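Local coordinates for p800 reaction center core protein (Heliobacterium modesticaldum, PDB 5V8K) that forms the core of a symmetric, homodimeric photosynthetic reaction center, carrying bacteriochlorophylls and binding a [4Fe-4S] cluster, at residues A[128-131]-A[132-135]; A[263-266]-A[267-270]; A[403-406]-A[407-411]. All blocks are in the same frame, centred on the assembly; numbering follows the deposited sequence.

Contact 1: A[128-131]-A[132-135]; sequences ATLW and GLHM. With GBF (Bacteriochlorophyll g), chain O.
W131 and H134, one helical turn apart, lie side by side and point the same way, their rings nearly parallel at 10° but slid so far past each other that they barely overlap. The near contact is W131 CZ3 to H134 CD2, 3.5 Å. Both side chains leave the helix with CG anti to the backbone N, which starts the two rings off in a common direction. H134 uses ND1 to bind the magnesium of bacteriochlorophyll g at 2.6 Å, while W131 meets the same macrocycle at its ring edge, CE3 lying 3.6 Å from C2B of the pigment. M135 crosses W131 at about a right angle: its CG sits over one face of the five-membered ring, a CH-pi contact, and with chi2 extended (177°) SD comes obliquely to 3.4 Å from W131 NE1, a Met-aromatic contact. NE1 also makes a weak hydrogen bond to a further bacteriochlorophyll g. Beneath them run regular i to i+4 backbone bonds, among them M135 N to W131 O. L130 and L133 touch loosely through their methyls. All of this belongs to helix 113-137; helix 162-186 packs alongside, H169 meeting W131 edge-to-face and M165 touching M135, and M135 also bonds through its backbone to T150.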
loop_
_atom_site.group_PDB
_atom_site.type_symbol
_atom_site.label_atom_id
_atom_site.label_comp_id
_atom_site.label_asym_id
_atom_site.label_seq_id
_atom_site.Cartn_x
_atom_site.Cartn_y
_atom_site.Cartn_z
ATOM N N ALA A 128 38.507 -3.909 -26.383
ATOM C CA ALA A 128 37.808 -3.364 -27.543
ATOM C C ALA A 128 38.441 -3.849 -28.842
ATOM O O ALA A 128 37.728 -4.203 -29.790
ATOM C CB ALA A 128 37.795 -1.843 -27.497
ATOM N N THR A 129 39.781 -3.868 -28.901
ATOM C CA THR A 129 40.486 -4.276 -30.119
ATOM C C THR A 129 40.265 -5.752 -30.410
ATOM O O THR A 129 39.925 -6.129 -31.535
ATOM C CB THR A 129 41.983 -3.970 -29.980
ATOM O OG1 THR A 129 42.158 -2.569 -29.730
ATOM C CG2 THR A 129 42.756 -4.360 -31.243
ATOM N N LEU A 130 40.435 -6.602 -29.399
ATOM C CA LEU A 130 40.277 -8.034 -29.612
ATOM C C LEU A 130 38.852 -8.378 -30.028
ATOM O O LEU A 130 38.636 -9.288 -30.842
ATOM C CB LEU A 130 40.673 -8.806 -28.350
ATOM C CG LEU A 130 42.137 -8.791 -27.906
ATOM C CD1 LEU A 130 42.302 -9.736 -26.733
ATOM C CD2 LEU A 130 43.065 -9.182 -29.080
ATOM N N TRP A 131 37.861 -7.664 -29.499
ATOM C CA TRP A 131 36.493 -8.000 -29.889
ATOM C C TRP A 131 36.209 -7.568 -31.321
ATOM O O TRP A 131 35.542 -8.292 -32.066
ATOM C CB TRP A 131 35.473 -7.386 -28.947
ATOM C CG TRP A 131 34.077 -7.807 -29.367
ATOM C CD1 TRP A 131 33.085 -7.020 -29.870
ATOM C CD2 TRP A 131 33.566 -9.150 -29.372
ATOM N NE1 TRP A 131 31.979 -7.794 -30.164
ATOM C CE2 TRP A 131 32.258 -9.100 -29.862
ATOM C CE3 TRP A 131 34.098 -10.389 -28.999
ATOM C CZ2 TRP A 131 31.466 -10.250 -29.993
ATOM C CZ3 TRP A 131 33.307 -11.517 -29.113
ATOM C CH2 TRP A 131 32.023 -11.445 -29.615
ATOM N N GLY A 132 36.674 -6.373 -31.708
ATOM C CA GLY A 132 36.642 -5.997 -33.111
ATOM C C GLY A 132 37.289 -7.039 -34.017
ATOM O O GLY A 132 36.786 -7.325 -35.107
ATOM N N LEU A 133 38.424 -7.611 -33.581
ATOM C CA LEU A 133 39.133 -8.612 -34.380
ATOM C C LEU A 133 38.377 -9.934 -34.404
ATOM O O LEU A 133 38.388 -10.650 -35.415
ATOM C CB LEU A 133 40.551 -8.837 -33.831
ATOM C CG LEU A 133 41.546 -7.682 -33.879
ATOM C CD1 LEU A 133 42.846 -8.089 -33.210
ATOM C CD2 LEU A 133 41.810 -7.236 -35.293
ATOM N N HIS A 134 37.726 -10.284 -33.293
ATOM C CA HIS A 134 36.908 -11.491 -33.295
ATOM C C HIS A 134 35.746 -11.354 -34.271
ATOM O O HIS A 134 35.467 -12.265 -35.068
ATOM C CB HIS A 134 36.353 -11.805 -31.906
ATOM C CG HIS A 134 35.310 -12.867 -31.959
ATOM N ND1 HIS A 134 35.614 -14.200 -31.827
ATOM C CD2 HIS A 134 33.989 -12.808 -32.246
ATOM C CE1 HIS A 134 34.514 -14.917 -31.962
ATOM N NE2 HIS A 134 33.517 -14.100 -32.236
ATOM N N MET A 135 35.021 -10.243 -34.173
ATOM C CA MET A 135 33.958 -9.950 -35.126
ATOM C C MET A 135 34.484 -10.052 -36.550
ATOM O O MET A 135 33.878 -10.703 -37.411
ATOM C CB MET A 135 33.410 -8.542 -34.881
ATOM C CG MET A 135 32.612 -8.326 -33.574
ATOM S SD MET A 135 32.091 -6.583 -33.353
ATOM C CE MET A 135 30.980 -6.460 -34.755
HETATM MG MG GBF O . 37.048 -15.358 -30.057
HETATM C CHA GBF O . 35.458 -18.416 -30.737
HETATM C CHB GBF O . 34.889 -14.843 -27.641
HETATM C CHC GBF O . 38.975 -12.586 -29.272
HETATM C CHD GBF O . 39.735 -16.565 -32.115
HETATM N NA GBF O . 35.462 -16.350 -29.409
HETATM C C1A GBF O . 34.778 -17.437 -29.825
HETATM C C2A GBF O . 33.819 -18.009 -28.817
HETATM C C3A GBF O . 33.404 -16.653 -28.209
HETATM C C4A GBF O . 34.682 -15.907 -28.419
HETATM C CMA GBF O . 32.282 -15.951 -28.952
HETATM C CAA GBF O . 34.505 -18.992 -27.877
HETATM C CBA GBF O . 34.035 -19.049 -26.428
HETATM C CGA GBF O . 35.107 -19.633 -25.539
HETATM O O1A GBF O . 35.973 -20.373 -25.963
HETATM O O2A GBF O . 35.243 -19.133 -24.198
HETATM N NB GBF O . 36.996 -13.988 -28.541
HETATM C C1B GBF O . 35.948 -13.822 -27.739
HETATM C C2B GBF O . 36.101 -12.648 -27.016
HETATM C C3B GBF O . 37.237 -12.027 -27.497
HETATM C C4B GBF O . 37.741 -12.875 -28.494
HETATM C CMB GBF O . 35.204 -12.164 -25.920
HETATM C CAB GBF O . 37.836 -10.743 -27.059
HETATM C CBB GBF O . 37.361 -9.800 -26.264
HETATM N NC GBF O . 38.913 -14.732 -30.604
HETATM C C1C GBF O . 39.525 -13.608 -30.221
HETATM C C2C GBF O . 40.877 -13.188 -30.673
HETATM C C3C GBF O . 40.966 -14.446 -31.449
HETATM C C4C GBF O . 39.857 -15.279 -31.408
HETATM C CMC GBF O . 40.786 -11.928 -31.525
HETATM C CAC GBF O . 42.146 -14.827 -32.281
HETATM C CBC GBF O . 43.385 -13.967 -32.375
HETATM N ND GBF O . 37.576 -16.980 -31.149
HETATM C C1D GBF O . 38.551 -17.420 -31.933
HETATM C C2D GBF O . 38.449 -18.877 -32.665
HETATM C C3D GBF O . 37.211 -19.063 -32.079
HETATM C C4D GBF O . 36.697 -18.042 -31.236
HETATM C CMD GBF O . 39.265 -19.742 -33.580
HETATM C CAD GBF O . 36.169 -20.092 -32.210
HETATM O OBD GBF O . 36.128 -21.269 -32.676
HETATM C CBD GBF O . 35.067 -19.739 -31.299
HETATM C CGD GBF O . 33.779 -19.598 -32.044
HETATM O O1D GBF O . 32.842 -20.329 -31.773
HETATM O O2D GBF O . 33.652 -18.585 -33.087
HETATM C CED GBF O . 32.474 -17.793 -33.264
HETATM C C1 GBF O . 35.442 -20.027 -23.120
HETATM C C2 GBF O . 36.643 -19.569 -22.331
HETATM C C3 GBF O . 36.550 -18.813 -21.238
HETATM C C4 GBF O . 35.220 -18.359 -20.742
HETATM C C5 GBF O . 37.806 -18.390 -20.519
HETATM C C6 GBF O . 38.382 -19.456 -19.601
HETATM C C7 GBF O . 39.501 -18.794 -18.825
HETATM C C8 GBF O . 40.052 -19.351 -17.735
HETATM C C9 GBF O . 39.543 -20.683 -17.239
HETATM C C10 GBF O . 41.159 -18.627 -17.008
#

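Contact 2: A[263-266]-A[267-270]; sequences AILG and HLVM. With GBF (Bacteriochlorophyll g), chain B.
H267 grips the carbonyl of A263 twice. Its ring ND1 donates to A263 O at 2.7 Å, nearly straight at 169°, with the oxygen in the plane of the imidazole; its backbone N donates to the same oxygen at 3.0 Å. The two donors arrive from opposite faces of the carbonyl plane, so one acceptor serves both. With CG anti to the carbonyl carbon (chi1 -73°), the ring folds back along the helix toward A263. The ND1 bond fixes the rotation of the imidazole and leaves NE2 to ligate the magnesium of another bacteriochlorophyll g. A phenylalanine here would probably leave that magnesium without its protein ligand and A263 O with the backbone bond alone.

The second bacteriochlorophyll g, whose own magnesium carries a water, covers the next side of the helix. Its ester methyl CED stands over the centre of the H267 ring, 3.7 Å above the plane. At G266 the pigment oxygen O1D comes within 3.4 Å of CA, where a beta carbon would clash with it. M270, bent at chi2 and chi3, brings its CE to 3.2 Å from the pigment nitrogen ND.

On the apolar side L265 CD1 meets V269 CG2 at 3.9 Å. Farther out, W595 of helix 575-599 and W456 of helix 449-459 pack against L265, and M222 of helix 200-224 touches both I264 and H267. In this helix the A263 carbonyl orients the histidine, and G266 lets a second bacteriochlorophyll lie close to the backbone. Ligation of one bacteriochlorophyll by a histidine of a transmembrane helix is the mode of pigment binding familiar from the photosystem I PsaA/PsaB family.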
loop_
_atom_site.group_PDB
_atom_site.type_symbol
_atom_site.label_atom_id
_atom_site.label_comp_id
_atom_site.label_asym_id
_atom_site.label_seq_id
_atom_site.Cartn_x
_atom_site.Cartn_y
_atom_site.Cartn_z
ATOM N N ALA A 263 15.204 -6.339 -20.579
ATOM C CA ALA A 263 16.538 -5.777 -20.429
ATOM C C ALA A 263 16.476 -4.299 -20.077
ATOM O O ALA A 263 17.282 -3.797 -19.283
ATOM C CB ALA A 263 17.329 -5.957 -21.706
ATOM N N ILE A 264 15.537 -3.585 -20.683
ATOM C CA ILE A 264 15.371 -2.158 -20.433
ATOM C C ILE A 264 14.995 -1.924 -18.979
ATOM O O ILE A 264 15.561 -1.063 -18.303
ATOM C CB ILE A 264 14.317 -1.577 -21.392
ATOM C CG1 ILE A 264 14.926 -1.450 -22.777
ATOM C CG2 ILE A 264 13.808 -0.204 -20.896
ATOM C CD1 ILE A 264 13.939 -1.110 -23.834
ATOM N N LEU A 265 14.033 -2.686 -18.479
ATOM C CA LEU A 265 13.606 -2.500 -17.112
ATOM C C LEU A 265 14.747 -2.784 -16.158
ATOM O O LEU A 265 14.956 -2.027 -15.208
ATOM C CB LEU A 265 12.384 -3.354 -16.807
ATOM C CG LEU A 265 11.818 -3.208 -15.388
ATOM C CD1 LEU A 265 11.404 -1.725 -15.042
ATOM C CD2 LEU A 265 10.660 -4.130 -15.218
ATOM N N GLY A 266 15.539 -3.834 -16.432
ATOM C CA GLY A 266 16.713 -4.092 -15.619
ATOM C C GLY A 266 17.693 -2.939 -15.591
ATOM O O GLY A 266 18.213 -2.590 -14.530
ATOM N N HIS A 267 17.946 -2.317 -16.741
ATOM C CA HIS A 267 18.941 -1.245 -16.791
ATOM C C HIS A 267 18.397 0.082 -16.259
ATOM O O HIS A 267 19.162 0.878 -15.713
ATOM C CB HIS A 267 19.465 -1.077 -18.209
ATOM C CG HIS A 267 20.377 -2.188 -18.621
ATOM N ND1 HIS A 267 19.911 -3.422 -19.016
ATOM C CD2 HIS A 267 21.729 -2.282 -18.617
ATOM C CE1 HIS A 267 20.937 -4.218 -19.273
ATOM N NE2 HIS A 267 22.047 -3.556 -19.017
ATOM N N LEU A 268 17.096 0.321 -16.398
ATOM C CA LEU A 268 16.467 1.477 -15.775
ATOM C C LEU A 268 16.571 1.410 -14.258
ATOM O O LEU A 268 16.943 2.388 -13.598
ATOM C CB LEU A 268 15.002 1.537 -16.212
ATOM C CG LEU A 268 14.128 2.511 -15.492
ATOM C CD1 LEU A 268 14.729 3.894 -15.647
ATOM C CD2 LEU A 268 12.710 2.406 -16.035
ATOM N N VAL A 269 16.215 0.261 -13.741
ATOM C CA VAL A 269 16.190 0.081 -12.306
ATOM C C VAL A 269 17.635 0.156 -11.711
ATOM O O VAL A 269 17.917 0.851 -10.760
ATOM C CB VAL A 269 15.513 -1.229 -11.812
ATOM C CG1 VAL A 269 15.688 -1.414 -10.325
ATOM C CG2 VAL A 269 14.059 -1.331 -12.245
ATOM N N MET A 270 18.566 -0.534 -12.345
ATOM C CA MET A 270 19.944 -0.571 -11.842
ATOM C C MET A 270 20.573 0.825 -11.970
ATOM O O MET A 270 21.395 1.224 -11.194
ATOM C CB MET A 270 20.875 -1.614 -12.535
ATOM C CG MET A 270 20.529 -3.058 -12.293
ATOM S SD MET A 270 20.954 -3.524 -10.631
ATOM C CE MET A 270 21.441 -5.205 -10.832
HETATM MG MG GBF B . 18.563 -7.797 -9.216
HETATM C CHA GBF B . 19.224 -8.027 -12.672
HETATM C CHB GBF B . 15.349 -7.479 -9.935
HETATM C CHC GBF B . 18.008 -8.621 -5.868
HETATM C CHD GBF B . 22.055 -8.579 -8.710
HETATM N NA GBF B . 17.544 -7.524 -10.903
HETATM C C1A GBF B . 17.854 -7.604 -12.212
HETATM C C2A GBF B . 16.796 -7.262 -13.241
HETATM C C3A GBF B . 15.592 -7.081 -12.304
HETATM C C4A GBF B . 16.211 -7.381 -10.963
HETATM C CMA GBF B . 15.004 -5.655 -12.323
HETATM C CAA GBF B . 16.548 -8.259 -14.396
HETATM C CBA GBF B . 16.162 -9.700 -13.987
HETATM C CGA GBF B . 17.319 -10.450 -13.352
HETATM O O1A GBF B . 18.369 -10.673 -13.942
HETATM O O2A GBF B . 17.302 -10.725 -11.932
HETATM N NB GBF B . 16.894 -8.060 -8.077
HETATM C C1B GBF B . 15.647 -7.827 -8.507
HETATM C C2B GBF B . 14.773 -8.074 -7.455
HETATM C C3B GBF B . 15.539 -8.391 -6.331
HETATM C C4B GBF B . 16.864 -8.324 -6.761
HETATM C CMB GBF B . 13.275 -7.981 -7.575
HETATM C CAB GBF B . 15.085 -8.731 -4.946
HETATM C CBB GBF B . 13.861 -8.957 -4.513
HETATM N NC GBF B . 19.762 -8.446 -7.680
HETATM C C1C GBF B . 19.389 -8.690 -6.409
HETATM C C2C GBF B . 20.298 -9.127 -5.312
HETATM C C3C GBF B . 21.412 -9.072 -6.287
HETATM C C4C GBF B . 21.093 -8.676 -7.587
HETATM C CMC GBF B . 20.335 -8.105 -4.184
HETATM C CAC GBF B . 22.818 -9.406 -5.919
HETATM C CBC GBF B . 23.190 -9.823 -4.519
HETATM N ND GBF B . 20.245 -8.110 -10.266
HETATM C C1D GBF B . 21.518 -8.450 -10.073
HETATM C C2D GBF B . 22.487 -8.827 -11.291
HETATM C C3D GBF B . 21.428 -8.592 -12.168
HETATM C C4D GBF B . 20.168 -8.221 -11.647
HETATM C CMD GBF B . 23.919 -9.247 -11.423
HETATM C CAD GBF B . 21.285 -8.582 -13.632
HETATM O OBD GBF B . 22.049 -8.961 -14.585
HETATM C CBD GBF B . 19.910 -8.097 -13.996
HETATM C CGD GBF B . 19.919 -6.775 -14.744
HETATM O O1D GBF B . 19.033 -6.512 -15.524
HETATM O O2D GBF B . 20.954 -5.764 -14.572
HETATM C CED GBF B . 20.992 -4.660 -15.480
HETATM C C1 GBF B . 18.402 -11.394 -11.302
HETATM C C2 GBF B . 18.027 -11.524 -9.847
HETATM C C3 GBF B . 18.914 -11.852 -8.884
HETATM C C4 GBF B . 20.370 -12.112 -9.229
HETATM C C5 GBF B . 18.464 -11.961 -7.433
HETATM C C6 GBF B . 16.933 -11.918 -7.211
HETATM C C7 GBF B . 16.658 -12.226 -5.747
HETATM C C8 GBF B . 15.949 -13.289 -5.307
HETATM C C9 GBF B . 15.334 -14.284 -6.252
HETATM C C10 GBF B . 15.791 -13.515 -3.818
HETATM C C11 GBF B . 14.771 -12.588 -3.210
HETATM C C12 GBF B . 14.685 -12.838 -1.719
HETATM C C13 GBF B . 13.898 -12.064 -0.943
HETATM C C14 GBF B . 13.798 -12.295 0.537
HETATM C C15 GBF B . 13.095 -10.932 -1.532
HETATM O O HOH W 1 18.945 -5.353 -8.707
#

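Contact 3: A[403-406]-A[407-411]; sequences SKVS and PWTTK
S406 caps the short helix 407-411, and its polar atoms gather the tight part of the contact. OG, set at chi1 74° between the backbone N and the carbonyl carbon, turns toward the first turn of the helix and accepts weak bonds from W408 N at 3.2 Å and T409 N at 3.3 Å. S406 O accepts from T410 N at 3.2 Å, nearly straight at 171°. T409 folds its hydroxyl back over the cap: OG1 lies 3.0 Å from S406 O and equally near S406 N, while CG2 rests 3.8 Å from S406 OG. P407 opens the helix. W408 leads away from the cap into the buried dimer interface, where its NE1 bonds to D547 of the second subunit. V405 adds a looser touch, CB standing 3.8 Å from T409 OG1.

The other side opens out. T410 and K411 are exposed to solvent, and T410 turns its OG1 to a hydrogen bond with H311.

S406 OG also hydrogen-bonds E548 of the second subunit, so the residue that accepts from the helix start is tied across the dimer interface. Two N-H groups of the first turn are thus met, weakly, by a hydroxyl that is itself bonded to a carboxylate, and the negative charge nearby would probably suit the positive end of the helix dipole.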
loop_
_atom_site.group_PDB
_atom_site.type_symbol
_atom_site.label_atom_id
_atom_site.label_comp_id
_atom_site.label_asym_id
_atom_site.label_seq_id
_atom_site.Cartn_x
_atom_site.Cartn_y
_atom_site.Cartn_z
ATOM N N SER A 403 23.117 17.573 5.472
ATOM C CA SER A 403 23.396 16.444 6.352
ATOM C C SER A 403 24.282 16.801 7.539
ATOM O O SER A 403 24.388 16.012 8.476
ATOM C CB SER A 403 24.020 15.301 5.543
ATOM O OG SER A 403 23.006 14.662 4.773
ATOM N N LYS A 404 24.848 17.998 7.565
ATOM C CA LYS A 404 25.564 18.498 8.726
ATOM C C LYS A 404 24.752 19.558 9.469
ATOM O O LYS A 404 24.459 19.403 10.658
ATOM C CB LYS A 404 26.904 19.063 8.272
ATOM C CG LYS A 404 27.745 19.663 9.385
ATOM C CD LYS A 404 28.302 18.599 10.274
ATOM C CE LYS A 404 29.498 19.155 11.059
ATOM N NZ LYS A 404 30.106 18.079 11.856
ATOM N N VAL A 405 24.403 20.654 8.792
ATOM C CA VAL A 405 23.497 21.639 9.359
ATOM C C VAL A 405 22.459 21.999 8.309
ATOM O O VAL A 405 22.635 21.769 7.107
ATOM C CB VAL A 405 24.222 22.901 9.882
ATOM C CG1 VAL A 405 25.230 22.549 10.957
ATOM C CG2 VAL A 405 24.919 23.631 8.764
ATOM N N SER A 406 21.329 22.493 8.786
ATOM C CA SER A 406 20.240 22.905 7.924
ATOM C C SER A 406 19.488 24.017 8.609
ATOM O O SER A 406 19.724 24.303 9.803
ATOM C CB SER A 406 19.303 21.732 7.609
ATOM O OG SER A 406 18.523 21.430 8.746
ATOM N N PRO A 407 18.590 24.706 7.916
ATOM C CA PRO A 407 17.770 25.706 8.599
ATOM C C PRO A 407 16.988 25.099 9.751
ATOM O O PRO A 407 16.746 25.784 10.749
ATOM C CB PRO A 407 16.860 26.243 7.489
ATOM C CG PRO A 407 17.542 25.872 6.212
ATOM C CD PRO A 407 18.331 24.664 6.462
ATOM N N TRP A 408 16.642 23.810 9.662
ATOM C CA TRP A 408 15.888 23.160 10.727
ATOM C C TRP A 408 16.738 22.976 11.988
ATOM O O TRP A 408 16.284 23.297 13.093
ATOM C CB TRP A 408 15.325 21.828 10.212
ATOM C CG TRP A 408 14.434 21.158 11.169
ATOM C CD1 TRP A 408 13.067 21.292 11.273
ATOM C CD2 TRP A 408 14.832 20.245 12.188
ATOM N NE1 TRP A 408 12.599 20.508 12.309
ATOM C CE2 TRP A 408 13.662 19.855 12.880
ATOM C CE3 TRP A 408 16.076 19.720 12.596
ATOM C CZ2 TRP A 408 13.699 18.990 13.964
ATOM C CZ3 TRP A 408 16.112 18.849 13.673
ATOM C CH2 TRP A 408 14.934 18.501 14.353
ATOM N N THR A 409 17.992 22.505 11.848
ATOM C CA THR A 409 18.840 22.310 13.032
ATOM C C THR A 409 19.132 23.639 13.712
ATOM O O THR A 409 19.230 23.719 14.943
ATOM C CB THR A 409 20.171 21.607 12.688
ATOM O OG1 THR A 409 20.955 22.407 11.784
ATOM C CG2 THR A 409 19.956 20.237 12.082
ATOM N N THR A 410 19.295 24.695 12.931
ATOM C CA THR A 410 19.434 26.019 13.519
ATOM C C THR A 410 18.135 26.487 14.179
ATOM O O THR A 410 18.151 27.001 15.304
ATOM C CB THR A 410 19.904 26.992 12.446
ATOM O OG1 THR A 410 21.251 26.654 12.088
ATOM C CG2 THR A 410 19.870 28.421 12.936
ATOM N N LYS A 411 17.000 26.319 13.505
ATOM C CA LYS A 411 15.715 26.686 14.096
ATOM C C LYS A 411 15.515 26.067 15.479
ATOM O O LYS A 411 15.004 26.725 16.390
ATOM C CB LYS A 411 14.572 26.259 13.177
ATOM C CG LYS A 411 13.213 26.617 13.728
ATOM C CD LYS A 411 12.063 26.073 12.883
ATOM C CE LYS A 411 10.722 26.502 13.478
ATOM N NZ LYS A 411 10.768 27.882 14.080
#

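Along the chain the contacts come in series: contact 1 on helix 113-137, contact 2 on helix 258-291, contact 3 at the start of helix 407-411. Contacts 1 and 2 have centres about 27 Å apart and do not touch. Contact 3 lies about 36 Å from contact 2 and 55 Å from contact 1, centre to centre, and on the opposite side of the chain's centre from contact 1. Contact 2 is near the middle of the chain; the other two lie well out from it. Two transmembrane helices thus hold bacteriochlorophylls through histidines at separate places, while contact 3 reaches the second subunit, with the side chain of W408 about 9 Å from the iron-sulfur cluster.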